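Local coordinates for protein probable acetyltransferase (PDB 2EUI) that probably transfers an acyl group as a member of the GNAT acetyltransferase family, although its substrate is unknown, at residues G62-Y67 with W79-Y85. Numbering follows the deposited sequence.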
loop_
_atom_site.group_PDB
_atom_site.type_symbol
_atom_site.label_atom_id
_atom_site.label_comp_id
_atom_site.label_asym_id
_atom_site.label_seq_id
_atom_site.Cartn_x
_atom_site.Cartn_y
_atom_site.Cartn_z
ATOM N N GLY A 62 22.707 4.344 3.747
ATOM C CA GLY A 62 21.593 3.663 3.123
ATOM C C GLY A 62 20.286 4.146 3.720
ATOM O O GLY A 62 20.276 4.909 4.692
ATOM N N PHE A 63 19.174 3.717 3.144
ATOM C CA PHE A 63 17.907 4.144 3.678
ATOM C C PHE A 63 16.818 3.124 3.388
ATOM O O PHE A 63 16.969 2.244 2.544
ATOM C CB PHE A 63 17.536 5.512 3.106
ATOM C CG PHE A 63 17.073 5.456 1.692
ATOM C CD1 PHE A 63 15.742 5.193 1.394
ATOM C CD2 PHE A 63 17.976 5.592 0.651
ATOM C CE1 PHE A 63 15.324 5.062 0.080
ATOM C CE2 PHE A 63 17.559 5.461 -0.672
ATOM C CZ PHE A 63 16.237 5.196 -0.956
ATOM N N CYS A 64 15.708 3.271 4.091
ATOM C CA CYS A 64 14.584 2.366 3.949
ATOM C C CYS A 64 13.257 3.145 3.991
ATOM O O CYS A 64 13.157 4.173 4.657
ATOM C CB CYS A 64 14.670 1.343 5.089
ATOM S SG CYS A 64 13.243 0.324 5.302
ATOM N N GLN A 65 12.255 2.680 3.254
ATOM C CA GLN A 65 10.956 3.349 3.276
ATOM C C GLN A 65 9.786 2.375 3.332
ATOM O O GLN A 65 9.732 1.381 2.597
ATOM C CB GLN A 65 10.771 4.300 2.081
ATOM C CG GLN A 65 9.491 5.139 2.160
ATOM C CD GLN A 65 9.431 6.243 1.101
ATOM O OE1 GLN A 65 9.661 6.001 -0.094
ATOM N NE2 GLN A 65 9.112 7.457 1.538
ATOM N N LEU A 66 8.859 2.664 4.233
ATOM C CA LEU A 66 7.684 1.838 4.392
ATOM C C LEU A 66 6.471 2.736 4.306
ATOM O O LEU A 66 6.533 3.903 4.684
ATOM C CB LEU A 66 7.703 1.130 5.753
ATOM C CG LEU A 66 8.887 0.220 6.101
ATOM C CD1 LEU A 66 10.059 1.039 6.611
ATOM C CD2 LEU A 66 8.455 -0.747 7.162
ATOM N N TYR A 67 5.374 2.199 3.782
ATOM C CA TYR A 67 4.128 2.955 3.698
ATOM C C TYR A 67 3.106 2.330 4.630
ATOM O O TYR A 67 2.861 1.129 4.580
ATOM C CB TYR A 67 3.572 2.963 2.273
ATOM C CG TYR A 67 4.485 3.615 1.270
ATOM C CD1 TYR A 67 5.106 4.834 1.555
ATOM C CD2 TYR A 67 4.750 3.011 0.042
ATOM C CE1 TYR A 67 5.974 5.433 0.640
ATOM C CE2 TYR A 67 5.614 3.601 -0.881
ATOM C CZ TYR A 67 6.222 4.810 -0.574
ATOM O OH TYR A 67 7.061 5.412 -1.482
ATOM N N TRP A 79 2.236 -3.083 7.055
ATOM C CA TRP A 79 3.312 -2.223 6.595
ATOM C C TRP A 79 3.797 -2.628 5.216
ATOM O O TRP A 79 4.236 -3.755 5.007
ATOM C CB TRP A 79 4.485 -2.231 7.584
ATOM C CG TRP A 79 4.202 -1.460 8.824
ATOM C CD1 TRP A 79 3.842 -1.960 10.041
ATOM C CD2 TRP A 79 4.160 -0.039 8.948
ATOM N NE1 TRP A 79 3.564 -0.937 10.914
ATOM C CE2 TRP A 79 3.745 0.258 10.263
ATOM C CE3 TRP A 79 4.408 1.020 8.066
ATOM C CZ2 TRP A 79 3.594 1.569 10.728
ATOM C CZ3 TRP A 79 4.255 2.325 8.529
ATOM C CH2 TRP A 79 3.845 2.584 9.843
ATOM N N ILE A 80 3.688 -1.702 4.270
ATOM C CA ILE A 80 4.136 -1.942 2.917
ATOM C C ILE A 80 5.592 -1.511 2.891
ATOM O O ILE A 80 5.933 -0.412 3.332
ATOM C CB ILE A 80 3.363 -1.087 1.899
ATOM C CG1 ILE A 80 1.864 -1.371 1.992
ATOM C CG2 ILE A 80 3.858 -1.379 0.502
ATOM C CD1 ILE A 80 1.047 -0.635 0.946
ATOM N N LEU A 81 6.453 -2.384 2.390
ATOM C CA LEU A 81 7.871 -2.085 2.300
ATOM C C LEU A 81 8.178 -1.854 0.832
ATOM O O LEU A 81 8.278 -2.801 0.058
ATOM C CB LEU A 81 8.677 -3.268 2.827
ATOM C CG LEU A 81 10.202 -3.179 2.887
ATOM C CD1 LEU A 81 10.645 -1.981 3.736
ATOM C CD2 LEU A 81 10.727 -4.481 3.474
ATOM N N ASN A 82 8.318 -0.596 0.440
ATOM C CA ASN A 82 8.594 -0.284 -0.956
ATOM C C ASN A 82 10.072 -0.205 -1.309
ATOM O O ASN A 82 10.505 -0.840 -2.273
ATOM C CB ASN A 82 7.936 1.045 -1.352
ATOM C CG ASN A 82 8.293 1.475 -2.770
ATOM O OD1 ASN A 82 8.112 2.634 -3.149
ATOM N ND2 ASN A 82 8.797 0.536 -3.563
ATOM N N ASP A 83 10.827 0.577 -0.532
ATOM C CA ASP A 83 12.251 0.792 -0.792
ATOM C C ASP A 83 13.230 0.384 0.297
ATOM O O ASP A 83 12.974 0.513 1.495
ATOM C CB ASP A 83 12.539 2.269 -1.092
ATOM C CG ASP A 83 11.406 2.961 -1.808
ATOM O OD1 ASP A 83 11.096 2.569 -2.956
ATOM O OD2 ASP A 83 10.830 3.907 -1.214
ATOM N N ILE A 84 14.381 -0.082 -0.159
ATOM C CA ILE A 84 15.481 -0.480 0.696
ATOM C C ILE A 84 16.673 -0.238 -0.230
ATOM O O ILE A 84 16.626 -0.576 -1.407
ATOM C CB ILE A 84 15.352 -1.975 1.159
ATOM C CG1 ILE A 84 16.589 -2.382 1.953
ATOM C CG2 ILE A 84 15.156 -2.905 -0.025
ATOM C CD1 ILE A 84 16.717 -1.689 3.284
ATOM N N TYR A 85 17.721 0.397 0.271
ATOM C CA TYR A 85 18.868 0.673 -0.591
ATOM C C TYR A 85 20.123 1.136 0.123
ATOM O O TYR A 85 20.077 1.948 1.050
ATOM C CB TYR A 85 18.489 1.724 -1.632
ATOM C CG TYR A 85 19.595 2.060 -2.606
ATOM C CD1 TYR A 85 19.878 1.220 -3.684
ATOM C CD2 TYR A 85 20.350 3.224 -2.461
ATOM C CE1 TYR A 85 20.883 1.534 -4.596
ATOM C CE2 TYR A 85 21.357 3.545 -3.368
ATOM C CZ TYR A 85 21.616 2.698 -4.429
ATOM O OH TYR A 85 22.611 2.996 -5.322
#
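Seven backbone hydrogen bonds fix the antiparallel pairing of 62-67 with 79-85, and their pattern locates a classic beta bulge. Two reciprocal pairs are regular: Phe63 N to Tyr85 O (2.9 Å) with Tyr85 N to Phe63 O (3.0 Å), and Tyr67 N to Ile80 O (2.7 Å) with Ile80 N to Tyr67 O (3.0 Å). Between them, Gln65 N donates to Asp83 O (2.9 Å, 168°), but Gln65 O receives two amides, Asn82 N at 3.2 Å and, weakly, Asp83 N at 3.4 Å. Asn82, with phi/psi of -91/-51°, is thus the extra residue, and the register shifts by one. On their other edge, Gly62, Cys64 and Leu66 hydrogen-bond through their backbones to strand 48-53. Ser72 OG of the second subunit can hydrogen-bond Asn82 OD1, Asp83 OD2 and Tyr67 OH, the first two competing for its proton, while Asp83 OD1 has a weak bond from Tyr21. On the face opposite Asp83 and Tyr67, Leu81 CD1 packs against Cys64 SG (3.8 Å) and Leu66 CG (3.7 Å), with helix 92-109 covering Leu81 and Ile84. This is the central beta hairpin of the GNAT fold, whose second strand carries the bulge; in relatives, that strand's backbone lies beside acetyl-CoA.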